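Long-range contacts in dihydrodipicolinate reductase N-terminus domain-containing protein (Mycobacterium smegmatis, PDB 6IAQ), which probably works as an NADP-dependent amine dehydrogenase, binding the cofactor in a Rossmann domain and reductively aminating ketones: residues A[9-14]-A[32-37]; A[76-81]-A[99-104]; A[160-165]-A[264-269]; A[207-212]-A[256-261]. All blocks are in the same frame, centred on the assembly; numbering follows the deposited sequence.

Interaction 1 of 4, residues A[9-14]-A[32-37]. With NAP (NADP nicotinamide-adenine-dinucleotide phosphate), chain F.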
# COMPACT_ATOMS: atom_id res chain seq x y z
N ARG A 9 14.38 -23.14 -9.38
CA ARG A 9 15.56 -23.13 -10.29
C ARG A 9 15.38 -21.93 -11.23
O ARG A 9 14.33 -21.84 -11.92
CB ARG A 9 15.69 -24.49 -11.01
CG ARG A 9 15.94 -25.67 -10.07
CD ARG A 9 15.75 -27.03 -10.74
NE ARG A 9 16.74 -27.24 -11.79
CZ ARG A 9 16.54 -27.10 -13.09
NH1 ARG A 9 15.34 -26.82 -13.59
NH2 ARG A 9 17.54 -27.36 -13.92
N ALA A 10 16.35 -21.02 -11.23
CA ALA A 10 16.24 -19.73 -11.96
C ALA A 10 17.37 -19.58 -13.00
O ALA A 10 18.50 -20.04 -12.72
CB ALA A 10 16.28 -18.60 -10.97
N VAL A 11 17.06 -18.94 -14.12
CA VAL A 11 18.05 -18.43 -15.11
C VAL A 11 18.08 -16.90 -15.00
O VAL A 11 17.00 -16.27 -15.06
CB VAL A 11 17.73 -18.92 -16.53
CG1 VAL A 11 18.43 -18.08 -17.62
CG2 VAL A 11 18.12 -20.39 -16.69
N VAL A 12 19.26 -16.32 -14.80
CA VAL A 12 19.40 -14.83 -14.76
C VAL A 12 19.69 -14.38 -16.19
O VAL A 12 20.72 -14.79 -16.79
CB VAL A 12 20.34 -14.29 -13.66
CG1 VAL A 12 20.78 -15.34 -12.65
CG2 VAL A 12 21.52 -13.51 -14.17
N TYR A 13 18.70 -13.73 -16.79
CA TYR A 13 18.64 -13.31 -18.19
C TYR A 13 19.10 -11.84 -18.26
O TYR A 13 18.30 -10.92 -17.91
CB TYR A 13 17.23 -13.56 -18.71
CG TYR A 13 17.07 -13.75 -20.19
CD1 TYR A 13 17.91 -13.12 -21.10
CD2 TYR A 13 16.04 -14.52 -20.69
CE1 TYR A 13 17.71 -13.24 -22.46
CE2 TYR A 13 15.85 -14.68 -22.05
CZ TYR A 13 16.71 -14.05 -22.94
OH TYR A 13 16.52 -14.18 -24.28
N GLY A 14 20.34 -11.64 -18.72
CA GLY A 14 21.08 -10.38 -18.62
C GLY A 14 21.84 -10.36 -17.31
O GLY A 14 21.34 -10.91 -16.31
N GLN A 32 18.12 -21.64 -6.53
CA GLN A 32 19.19 -22.32 -7.29
C GLN A 32 19.33 -21.59 -8.64
O GLN A 32 18.39 -21.65 -9.47
CB GLN A 32 18.88 -23.80 -7.48
CG GLN A 32 18.86 -24.58 -6.18
CD GLN A 32 18.31 -25.96 -6.36
OE1 GLN A 32 17.29 -26.33 -5.79
NE2 GLN A 32 18.97 -26.73 -7.20
N ILE A 33 20.46 -20.91 -8.85
CA ILE A 33 20.74 -20.33 -10.20
C ILE A 33 21.33 -21.46 -11.04
O ILE A 33 22.40 -21.95 -10.67
CB ILE A 33 21.64 -19.09 -10.10
CG1 ILE A 33 21.01 -17.98 -9.24
CG2 ILE A 33 21.99 -18.59 -11.50
CD1 ILE A 33 21.96 -16.83 -8.93
N VAL A 34 20.68 -21.81 -12.14
CA VAL A 34 21.11 -22.94 -13.01
C VAL A 34 21.59 -22.42 -14.36
O VAL A 34 22.10 -23.24 -15.15
CB VAL A 34 19.98 -23.98 -13.15
CG1 VAL A 34 19.59 -24.50 -11.78
CG2 VAL A 34 18.77 -23.45 -13.92
N GLY A 35 21.45 -21.13 -14.64
CA GLY A 35 21.87 -20.58 -15.94
C GLY A 35 21.94 -19.07 -15.94
O GLY A 35 21.38 -18.44 -15.02
N ALA A 36 22.64 -18.49 -16.93
CA ALA A 36 22.90 -17.04 -17.01
C ALA A 36 23.20 -16.68 -18.47
O ALA A 36 23.99 -17.39 -19.13
CB ALA A 36 24.01 -16.65 -16.06
N ILE A 37 22.50 -15.66 -18.98
CA ILE A 37 22.55 -15.23 -20.40
C ILE A 37 23.09 -13.79 -20.45
O ILE A 37 22.61 -12.92 -19.68
CB ILE A 37 21.19 -15.37 -21.06
CG1 ILE A 37 20.60 -16.76 -20.81
CG2 ILE A 37 21.25 -15.01 -22.54
CD1 ILE A 37 19.13 -16.85 -21.07
PA NAP F . 22.55 -2.69 -18.03
O1A NAP F . 23.50 -2.66 -16.93
O2A NAP F . 22.81 -2.03 -19.41
O5B NAP F . 22.20 -4.27 -18.27
C5B NAP F . 21.54 -4.75 -19.45
C4B NAP F . 22.01 -6.18 -19.71
O4B NAP F . 21.34 -6.75 -20.83
C3B NAP F . 23.53 -6.32 -19.99
O3B NAP F . 23.97 -7.36 -19.08
C2B NAP F . 23.66 -6.84 -21.42
O2B NAP F . 24.69 -7.84 -21.60
C1B NAP F . 22.35 -7.56 -21.52
N9A NAP F . 21.81 -7.80 -22.86
C8A NAP F . 21.48 -6.91 -23.82
N7A NAP F . 20.93 -7.59 -24.84
C5A NAP F . 20.84 -8.89 -24.47
C6A NAP F . 20.33 -10.16 -25.04
N6A NAP F . 19.78 -10.20 -26.25
N1A NAP F . 20.44 -11.27 -24.32
C2A NAP F . 20.97 -11.31 -23.08
N3A NAP F . 21.46 -10.20 -22.47
C4A NAP F . 21.42 -9.02 -23.16
O3 NAP F . 21.09 -2.08 -17.59
PN NAP F . 20.37 -2.30 -16.11
O1N NAP F . 20.54 -1.12 -15.20
O2N NAP F . 20.68 -3.64 -15.56
O5D NAP F . 18.91 -2.24 -16.77
C5D NAP F . 18.33 -3.24 -17.61
C4D NAP F . 16.92 -2.95 -18.05
O4D NAP F . 16.07 -2.95 -16.85
C3D NAP F . 16.83 -1.61 -18.73
O3D NAP F . 15.98 -1.64 -19.87
C2D NAP F . 16.22 -0.71 -17.65
O2D NAP F . 15.55 0.39 -18.26
C1D NAP F . 15.34 -1.73 -16.87
N1N NAP F . 15.09 -1.29 -15.48
C2N NAP F . 13.84 -1.28 -15.06
C3N NAP F . 13.56 -0.82 -13.79
C7N NAP F . 12.14 -0.83 -13.24
O7N NAP F . 11.97 -0.25 -12.17
N7N NAP F . 11.15 -1.47 -13.88
C4N NAP F . 14.60 -0.39 -12.97
C5N NAP F . 15.91 -0.42 -13.43
C6N NAP F . 16.11 -0.89 -14.71
P2B NAP F . 26.24 -7.52 -21.37
O1X NAP F . 26.46 -7.28 -19.90
O2X NAP F . 26.94 -8.85 -21.67
O3X NAP F . 26.40 -6.36 -22.36
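Tyr13 sets CG anti to its backbone N (chi1 -156°), while Ile37 turns CG1 anti to its carbonyl carbon (chi1 -50°), so the two side chains cross obliquely and CD1 of Ile37 lands over the tyrosine ring. This is the first beta-alpha-beta unit of a Rossmann fold: strands 9-13 and 32-37 run parallel, linked through helix 17-28. Ala10 and Val12 carry the pairing, giving N to Gln32 O and Gly35 O and taking Val34 N and Ile37 N on their own carbonyls. Ile37 CD1 makes a CH-pi contact, 3.8 Å from the centroid of the Tyr13 ring and almost on its normal. Val11 CG1 meets Ile37 CD1 at 3.7 Å. On the other sheet face Val12 CG1 packs on Ile33 CG2 at 3.7 Å. Val34 CG2 sits over one face of the Arg9 guanidinium, whose NH1 and NH2 are held by the carbonyls of His74 and Thr73. The register slips by one residue at Val34, and the N of Gly35 is buried there without a polar partner. At the carboxyl end Gly14 N bonds to Ile37 O at 2.8 Å, somewhat bent (138° at the hydrogen). Here Ile37 CG2 lies 3.7 Å from C2A of NADP, and N1A sits in plane at the ring edge of Tyr13, 3.8 Å from CE1.

Interaction 2 of 4, residues A[76-81]-A[99-104]; sequences DIAVIA and HGVNAV. With NAP (NADP nicotinamide-adenine-dinucleotide phosphate), chain F.
Between strands 77-80 and 102-105 the apolar packing is buried along the inner stretch and gives way to a polar, partly exposed end at Asp76. Inside, the parallel pairing runs through Ala78, which gives its N to Asn102 O (2.8 Å, 172° at the hydrogen) and takes Val104 N on its O at 3.0 Å. Ile80 N then reaches Val104 O. Ile77 holds CG1 anti to its backbone N (chi1 -170°), which with the turn at chi2 (81°) lays CD1 across the Asn102 side chain, 3.7 Å from Asn102 CB. On the same sheet face Val79 and Val104 point the same way, Val79 CG2 and Val104 CG1 4.2 Å apart. The opposite face is lined by Ala78 and Ala103, with Ile80 CD1 touching Ala103 CB at 3.9 Å. At the polar end Asn102 swings ND2 onto Asp76 O at 2.8 Å, nearly along the C=O axis; its OD1 accepts Thr134 N. A Schellman motif at Gly100 ends helix 86-98 and leads into the second strand of a Rossmann beta-alpha-beta crossover. Cys96 covers the alanine face, Ile314 of helix 314-319 the valine face, and strand 9-13 pairs along the other edge of strand 77-80.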
# COMPACT_ATOMS: atom_id res chain seq x y z
N ASP A 76 12.41 -22.98 -13.51
CA ASP A 76 11.05 -22.55 -13.07
C ASP A 76 10.81 -21.10 -13.47
O ASP A 76 9.63 -20.72 -13.61
CB ASP A 76 10.91 -22.67 -11.55
CG ASP A 76 11.05 -24.11 -11.09
OD1 ASP A 76 10.20 -24.87 -11.47
OD2 ASP A 76 12.04 -24.44 -10.40
N ILE A 77 11.88 -20.30 -13.57
CA ILE A 77 11.75 -18.82 -13.74
C ILE A 77 13.00 -18.28 -14.45
O ILE A 77 14.15 -18.63 -14.06
CB ILE A 77 11.50 -18.11 -12.38
CG1 ILE A 77 11.12 -16.64 -12.54
CG2 ILE A 77 12.71 -18.28 -11.47
CD1 ILE A 77 9.71 -16.39 -12.87
N ALA A 78 12.74 -17.42 -15.43
CA ALA A 78 13.75 -16.52 -16.04
C ALA A 78 13.56 -15.13 -15.43
O ALA A 78 12.43 -14.62 -15.42
CB ALA A 78 13.55 -16.46 -17.54
N VAL A 79 14.64 -14.57 -14.90
CA VAL A 79 14.68 -13.26 -14.19
C VAL A 79 15.38 -12.27 -15.13
O VAL A 79 16.57 -12.41 -15.33
CB VAL A 79 15.38 -13.43 -12.84
CG1 VAL A 79 15.37 -12.13 -12.07
CG2 VAL A 79 14.76 -14.57 -12.02
N ILE A 80 14.61 -11.42 -15.81
CA ILE A 80 15.08 -10.65 -16.99
C ILE A 80 15.35 -9.20 -16.58
O ILE A 80 14.42 -8.50 -16.13
CB ILE A 80 14.08 -10.73 -18.13
CG1 ILE A 80 13.70 -12.19 -18.45
CG2 ILE A 80 14.65 -10.02 -19.36
CD1 ILE A 80 12.63 -12.30 -19.51
N ALA A 81 16.58 -8.75 -16.79
CA ALA A 81 16.96 -7.32 -16.69
C ALA A 81 17.79 -6.97 -17.92
O ALA A 81 19.06 -6.93 -17.78
CB ALA A 81 17.67 -7.09 -15.40
N HIS A 99 9.40 -21.85 -24.62
CA HIS A 99 9.99 -22.95 -23.82
C HIS A 99 9.16 -23.24 -22.56
O HIS A 99 9.64 -24.01 -21.72
CB HIS A 99 11.45 -22.63 -23.51
CG HIS A 99 12.33 -22.66 -24.71
ND1 HIS A 99 12.40 -21.62 -25.63
CD2 HIS A 99 13.20 -23.61 -25.14
CE1 HIS A 99 13.29 -21.93 -26.57
NE2 HIS A 99 13.80 -23.13 -26.28
N GLY A 100 7.96 -22.67 -22.43
CA GLY A 100 7.12 -22.78 -21.22
C GLY A 100 7.79 -22.28 -19.97
O GLY A 100 7.45 -22.76 -18.86
N VAL A 101 8.71 -21.31 -20.07
CA VAL A 101 9.48 -20.81 -18.90
C VAL A 101 8.80 -19.53 -18.39
O VAL A 101 8.59 -18.57 -19.19
CB VAL A 101 10.97 -20.60 -19.24
CG1 VAL A 101 11.69 -19.86 -18.13
CG2 VAL A 101 11.67 -21.93 -19.53
N ASN A 102 8.42 -19.53 -17.10
CA ASN A 102 7.87 -18.33 -16.42
C ASN A 102 8.93 -17.22 -16.50
O ASN A 102 10.14 -17.53 -16.40
CB ASN A 102 7.56 -18.59 -14.95
CG ASN A 102 6.52 -19.69 -14.75
OD1 ASN A 102 5.40 -19.58 -15.25
ND2 ASN A 102 6.88 -20.73 -14.01
N ALA A 103 8.50 -15.98 -16.68
CA ALA A 103 9.44 -14.83 -16.77
C ALA A 103 8.93 -13.67 -15.92
O ALA A 103 7.77 -13.29 -16.04
CB ALA A 103 9.65 -14.42 -18.22
N VAL A 104 9.81 -13.17 -15.06
CA VAL A 104 9.64 -11.86 -14.38
C VAL A 104 10.68 -10.92 -15.03
O VAL A 104 11.81 -11.37 -15.25
CB VAL A 104 9.77 -12.06 -12.86
CG1 VAL A 104 11.17 -12.46 -12.43
CG2 VAL A 104 9.27 -10.86 -12.10
PA NAP F . 22.55 -2.69 -18.03
O1A NAP F . 23.50 -2.66 -16.93
O2A NAP F . 22.81 -2.03 -19.41
O5B NAP F . 22.20 -4.27 -18.27
C5B NAP F . 21.54 -4.75 -19.45
C4B NAP F . 22.01 -6.18 -19.71
O4B NAP F . 21.34 -6.75 -20.83
C3B NAP F . 23.53 -6.32 -19.99
O3B NAP F . 23.97 -7.36 -19.08
C2B NAP F . 23.66 -6.84 -21.42
O2B NAP F . 24.69 -7.84 -21.60
C1B NAP F . 22.35 -7.56 -21.52
N9A NAP F . 21.81 -7.80 -22.86
C8A NAP F . 21.48 -6.91 -23.82
N7A NAP F . 20.93 -7.59 -24.84
C5A NAP F . 20.84 -8.89 -24.47
C6A NAP F . 20.33 -10.16 -25.04
N6A NAP F . 19.78 -10.20 -26.25
N1A NAP F . 20.44 -11.27 -24.32
C2A NAP F . 20.97 -11.31 -23.08
N3A NAP F . 21.46 -10.20 -22.47
C4A NAP F . 21.42 -9.02 -23.16
O3 NAP F . 21.09 -2.08 -17.59
PN NAP F . 20.37 -2.30 -16.11
O1N NAP F . 20.54 -1.12 -15.20
O2N NAP F . 20.68 -3.64 -15.56
O5D NAP F . 18.91 -2.24 -16.77
C5D NAP F . 18.33 -3.24 -17.61
C4D NAP F . 16.92 -2.95 -18.05
O4D NAP F . 16.07 -2.95 -16.85
C3D NAP F . 16.83 -1.61 -18.73
O3D NAP F . 15.98 -1.64 -19.87
C2D NAP F . 16.22 -0.71 -17.65
O2D NAP F . 15.55 0.39 -18.26
C1D NAP F . 15.34 -1.73 -16.87
N1N NAP F . 15.09 -1.29 -15.48
C2N NAP F . 13.84 -1.28 -15.06
C3N NAP F . 13.56 -0.82 -13.79
C7N NAP F . 12.14 -0.83 -13.24
O7N NAP F . 11.97 -0.25 -12.17
N7N NAP F . 11.15 -1.47 -13.88
C4N NAP F . 14.60 -0.39 -12.97
C5N NAP F . 15.91 -0.42 -13.43
C6N NAP F . 16.11 -0.89 -14.71
P2B NAP F . 26.24 -7.52 -21.37
O1X NAP F . 26.46 -7.28 -19.90
O2X NAP F . 26.94 -8.85 -21.67
O3X NAP F . 26.40 -6.36 -22.36

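Interaction 3 of 4, residues A[160-165]-A[264-269]; sequences DTVRGK and PVFEFE
Val265 O is gripped twice from strand 158-169: Val162 N donates a hydrogen bond of 2.8 Å almost along the C=O axis, and Thr161 CA adds a CA-H...O contact at 3.2 Å. Glu267 O repeats the pattern: Gly164 N donates to it at 2.8 Å, in the carbonyl plane, with Arg163 CA alongside. In return, the carbonyls of Asp160, Val162 and Gly164 accept the N-H groups of Val265, Glu267 and Glu269, so five bonds join two parallel strands 7° apart. On the buried face Val162 and Phe266 lie side by side, Val162 CB 3.8 Å from Phe266 CD2. Gly164 lets the next ring in: Phe268 sets CG anti to its backbone N (chi1 179°), which brings CD1 to 3.7 Å from Gly164 O, into the space a CB on residue 164 would need. Trp145 meets that ring edge-to-face. On the outer face Arg163 runs alongside Glu267, their charged ends apart; Arg163 makes its salt bridge to Glu288, Glu267 to Arg257. Asp160 and Thr161 both face Glu288 in a classic beta bulge. This parallel pair lies in the middle of a mixed, otherwise antiparallel sheet, consistent with the C-terminal domains of dihydrodipicolinate reductase-like enzymes.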
# COMPACT_ATOMS: atom_id res chain seq x y z
N ASP A 160 -10.77 13.81 -7.45
CA ASP A 160 -10.71 14.73 -8.61
C ASP A 160 -9.43 14.46 -9.40
O ASP A 160 -9.53 14.25 -10.60
CB ASP A 160 -10.78 16.19 -8.16
CG ASP A 160 -12.07 16.50 -7.41
OD1 ASP A 160 -13.09 15.90 -7.76
OD2 ASP A 160 -12.01 17.28 -6.44
N THR A 161 -8.28 14.48 -8.73
CA THR A 161 -6.96 14.36 -9.38
C THR A 161 -6.04 13.47 -8.54
O THR A 161 -5.91 13.70 -7.32
CB THR A 161 -6.31 15.73 -9.56
OG1 THR A 161 -7.31 16.58 -10.13
CG2 THR A 161 -5.13 15.70 -10.49
N VAL A 162 -5.35 12.55 -9.22
CA VAL A 162 -4.18 11.81 -8.67
C VAL A 162 -2.94 12.34 -9.38
O VAL A 162 -2.88 12.24 -10.64
CB VAL A 162 -4.34 10.29 -8.85
CG1 VAL A 162 -3.15 9.55 -8.24
CG2 VAL A 162 -5.65 9.79 -8.26
N ARG A 163 -1.99 12.89 -8.62
CA ARG A 163 -0.77 13.52 -9.16
C ARG A 163 0.46 12.86 -8.54
O ARG A 163 0.55 12.80 -7.30
CB ARG A 163 -0.77 15.03 -8.90
CG ARG A 163 -1.85 15.80 -9.64
CD ARG A 163 -1.33 17.13 -10.14
NE ARG A 163 -1.45 18.14 -9.11
CZ ARG A 163 -2.38 19.09 -9.09
NH1 ARG A 163 -2.39 19.96 -8.09
NH2 ARG A 163 -3.29 19.19 -10.05
N GLY A 164 1.38 12.40 -9.38
CA GLY A 164 2.66 11.82 -8.96
C GLY A 164 3.82 12.61 -9.50
O GLY A 164 3.75 13.15 -10.63
N LYS A 165 4.89 12.65 -8.71
CA LYS A 165 6.16 13.30 -9.05
C LYS A 165 7.26 12.36 -8.61
O LYS A 165 7.25 11.94 -7.44
CB LYS A 165 6.29 14.69 -8.40
CG LYS A 165 7.46 15.50 -8.93
CD LYS A 165 7.54 16.94 -8.45
CE LYS A 165 7.86 17.05 -6.98
NZ LYS A 165 8.71 18.24 -6.67
N PRO A 264 -12.27 11.34 -12.42
CA PRO A 264 -10.87 11.36 -11.98
C PRO A 264 -9.88 11.59 -13.14
O PRO A 264 -10.04 11.03 -14.22
CB PRO A 264 -10.67 9.97 -11.36
CG PRO A 264 -12.04 9.59 -10.89
CD PRO A 264 -12.99 10.16 -11.93
N VAL A 265 -8.91 12.44 -12.87
CA VAL A 265 -7.76 12.75 -13.76
C VAL A 265 -6.50 12.22 -13.09
O VAL A 265 -6.33 12.43 -11.86
CB VAL A 265 -7.67 14.26 -14.01
CG1 VAL A 265 -6.43 14.61 -14.81
CG2 VAL A 265 -8.95 14.79 -14.66
N PHE A 266 -5.63 11.58 -13.87
CA PHE A 266 -4.33 11.06 -13.41
C PHE A 266 -3.22 11.82 -14.11
O PHE A 266 -3.30 11.99 -15.36
CB PHE A 266 -4.24 9.57 -13.71
CG PHE A 266 -5.29 8.75 -13.03
CD1 PHE A 266 -6.57 8.67 -13.55
CD2 PHE A 266 -5.00 8.07 -11.86
CE1 PHE A 266 -7.54 7.93 -12.90
CE2 PHE A 266 -5.97 7.32 -11.23
CZ PHE A 266 -7.23 7.23 -11.77
N GLU A 267 -2.21 12.21 -13.36
CA GLU A 267 -1.05 12.95 -13.90
C GLU A 267 0.23 12.47 -13.21
O GLU A 267 0.23 12.31 -11.98
CB GLU A 267 -1.25 14.46 -13.76
CG GLU A 267 -0.26 15.26 -14.57
CD GLU A 267 -0.60 16.73 -14.77
OE1 GLU A 267 -1.43 17.05 -15.64
OE2 GLU A 267 -0.04 17.54 -14.05
N PHE A 268 1.28 12.24 -13.99
CA PHE A 268 2.56 11.69 -13.47
C PHE A 268 3.73 12.36 -14.19
O PHE A 268 3.86 12.24 -15.42
CB PHE A 268 2.55 10.17 -13.59
CG PHE A 268 3.81 9.50 -13.12
CD1 PHE A 268 4.27 9.70 -11.82
CD2 PHE A 268 4.49 8.60 -13.92
CE1 PHE A 268 5.41 9.07 -11.36
CE2 PHE A 268 5.65 7.99 -13.48
CZ PHE A 268 6.10 8.21 -12.20
N GLU A 269 4.58 13.02 -13.43
CA GLU A 269 5.82 13.64 -13.93
C GLU A 269 7.00 12.84 -13.40
O GLU A 269 7.07 12.60 -12.16
CB GLU A 269 5.87 15.10 -13.48
CG GLU A 269 7.18 15.78 -13.80
CD GLU A 269 7.23 17.23 -13.34
OE1 GLU A 269 6.93 17.47 -12.19
OE2 GLU A 269 7.52 18.10 -14.16

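Interaction 4 of 4, residues A[207-212]-A[256-261]; sequences VLDALV and DRIETE
The Arg257 guanidinium has the carboxylate of Glu259 in plane at its edge and paired with it, though the two groups are too close in the model for the geometry to be trusted; the firm partner of Arg257 is Glu267, through NE. The Asp209 carboxylate crosses Ile258 at about a right angle and rests OD1 3.5 Å from Ile258 CD1. Ile258 carries the contact: with CG1 anti to its carbonyl carbon (chi1 -58°) it pushes CD1 against Leu208 CB at 3.5 Å, while its other branch, CG2, meets Val212 CG2 at 3.9 Å. One turn of helix thus straddles the isoleucine. Leu208 reaches on with CD1 to 3.4 Å from Asp256 O, a carbonyl that accepts Phe268 N from the neighbouring strand. The axes of helix segment 207-212 and strand segment 256-260 approach to 9.1 Å at 23°, and Phe266 fills in beside Leu208 and Val212. No hydrogen bond joins the two segments, and the polar ends find partners outside them: Asp209 in Arg205, Asp256 in Thr202 and Thr224, Thr260 in Pro264. Between these two segments the contact is van der Waals packing, mostly apolar, with the polar groups bonded outside it.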
# COMPACT_ATOMS: atom_id res chain seq x y z
N VAL A 207 2.36 3.37 -16.29
CA VAL A 207 1.92 3.54 -14.87
C VAL A 207 0.43 3.94 -14.86
O VAL A 207 -0.35 3.31 -14.15
CB VAL A 207 2.79 4.56 -14.12
CG1 VAL A 207 2.18 4.94 -12.76
CG2 VAL A 207 4.19 4.00 -13.90
N LEU A 208 0.08 4.98 -15.59
CA LEU A 208 -1.31 5.52 -15.59
C LEU A 208 -2.28 4.52 -16.23
O LEU A 208 -3.41 4.42 -15.73
CB LEU A 208 -1.32 6.88 -16.27
CG LEU A 208 -0.49 7.97 -15.59
CD1 LEU A 208 -0.72 9.33 -16.22
CD2 LEU A 208 -0.72 8.00 -14.08
N ASP A 209 -1.87 3.76 -17.24
CA ASP A 209 -2.76 2.73 -17.84
C ASP A 209 -3.12 1.72 -16.75
O ASP A 209 -4.28 1.32 -16.65
CB ASP A 209 -2.12 2.02 -19.05
CG ASP A 209 -1.99 2.88 -20.31
OD1 ASP A 209 -2.64 3.94 -20.39
OD2 ASP A 209 -1.22 2.47 -21.23
N ALA A 210 -2.15 1.32 -15.93
CA ALA A 210 -2.36 0.35 -14.83
C ALA A 210 -3.34 0.93 -13.80
O ALA A 210 -4.25 0.18 -13.38
CB ALA A 210 -1.04 -0.02 -14.18
N LEU A 211 -3.16 2.19 -13.38
CA LEU A 211 -4.01 2.79 -12.32
C LEU A 211 -5.44 2.92 -12.85
O LEU A 211 -6.37 2.55 -12.14
CB LEU A 211 -3.43 4.15 -11.90
CG LEU A 211 -2.18 4.08 -11.02
CD1 LEU A 211 -1.66 5.47 -10.77
CD2 LEU A 211 -2.46 3.37 -9.71
N VAL A 212 -5.59 3.40 -14.07
CA VAL A 212 -6.92 3.58 -14.74
C VAL A 212 -7.62 2.22 -14.84
O VAL A 212 -8.80 2.14 -14.44
CB VAL A 212 -6.75 4.28 -16.09
CG1 VAL A 212 -8.00 4.19 -16.95
CG2 VAL A 212 -6.33 5.74 -15.89
N ASP A 256 2.79 12.80 -18.12
CA ASP A 256 1.70 12.02 -18.73
C ASP A 256 0.42 12.34 -17.97
O ASP A 256 0.47 12.52 -16.74
CB ASP A 256 2.01 10.52 -18.71
CG ASP A 256 3.11 10.20 -19.70
OD1 ASP A 256 2.82 10.27 -20.93
OD2 ASP A 256 4.25 9.98 -19.25
N ARG A 257 -0.69 12.37 -18.70
CA ARG A 257 -2.01 12.74 -18.15
C ARG A 257 -3.08 11.91 -18.83
O ARG A 257 -3.09 11.83 -20.08
CB ARG A 257 -2.26 14.22 -18.39
CG ARG A 257 -3.61 14.73 -17.90
CD ARG A 257 -3.70 16.18 -18.33
NE ARG A 257 -4.24 17.02 -17.28
CZ ARG A 257 -5.53 17.29 -17.10
NH1 ARG A 257 -6.44 16.82 -17.93
NH2 ARG A 257 -5.90 18.06 -16.10
N ILE A 258 -3.95 11.30 -18.03
CA ILE A 258 -5.14 10.57 -18.51
C ILE A 258 -6.36 11.13 -17.80
O ILE A 258 -6.42 11.06 -16.55
CB ILE A 258 -4.98 9.06 -18.31
CG1 ILE A 258 -3.73 8.53 -19.04
CG2 ILE A 258 -6.26 8.35 -18.74
CD1 ILE A 258 -3.59 7.02 -18.98
N GLU A 259 -7.31 11.67 -18.57
CA GLU A 259 -8.66 12.04 -18.08
C GLU A 259 -9.57 10.84 -18.29
O GLU A 259 -9.48 10.21 -19.36
CB GLU A 259 -9.20 13.24 -18.82
CG GLU A 259 -8.25 14.41 -18.80
CD GLU A 259 -8.84 15.66 -19.42
OE1 GLU A 259 -10.05 15.64 -19.77
OE2 GLU A 259 -8.09 16.64 -19.58
N THR A 260 -10.41 10.55 -17.31
CA THR A 260 -11.41 9.46 -17.42
C THR A 260 -12.78 10.08 -17.71
O THR A 260 -13.01 11.24 -17.31
CB THR A 260 -11.40 8.60 -16.16
OG1 THR A 260 -11.85 9.41 -15.06
CG2 THR A 260 -10.03 8.03 -15.89
N GLU A 261 -13.66 9.30 -18.35
CA GLU A 261 -15.07 9.71 -18.56
C GLU A 261 -15.70 9.94 -17.19
O GLU A 261 -16.43 10.92 -17.04
CB GLU A 261 -15.81 8.67 -19.41
CG GLU A 261 -15.31 8.55 -20.84
CD GLU A 261 -15.46 9.78 -21.74
OE1 GLU A 261 -15.87 10.89 -21.26
OE2 GLU A 261 -15.13 9.66 -22.96

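Overall arrangement
The four contacts fall into two pairs, one in each domain. Interactions 1 and 2, centres 9 Å apart, share the Rossmann sheet: strands 9-13 and 77-80 are neighbours, joined by Tyr13 N to Val79 O at 2.9 Å, and both contacts touch NADP at their carboxyl ends, interaction 2 through Ala81. Interactions 3 and 4, centres 8 Å apart, belong to one mixed sheet, in which strands 249-260 and 265-273 are neighbours, joined by Ile258 N to Phe266 O at 2.8 Å; interaction 4 is nested in the chain loop that interaction 3 closes. Interactions 1 and 3 are 38 Å apart between centres, yet the Phe268 side chain comes within about 10 Å of the cofactor.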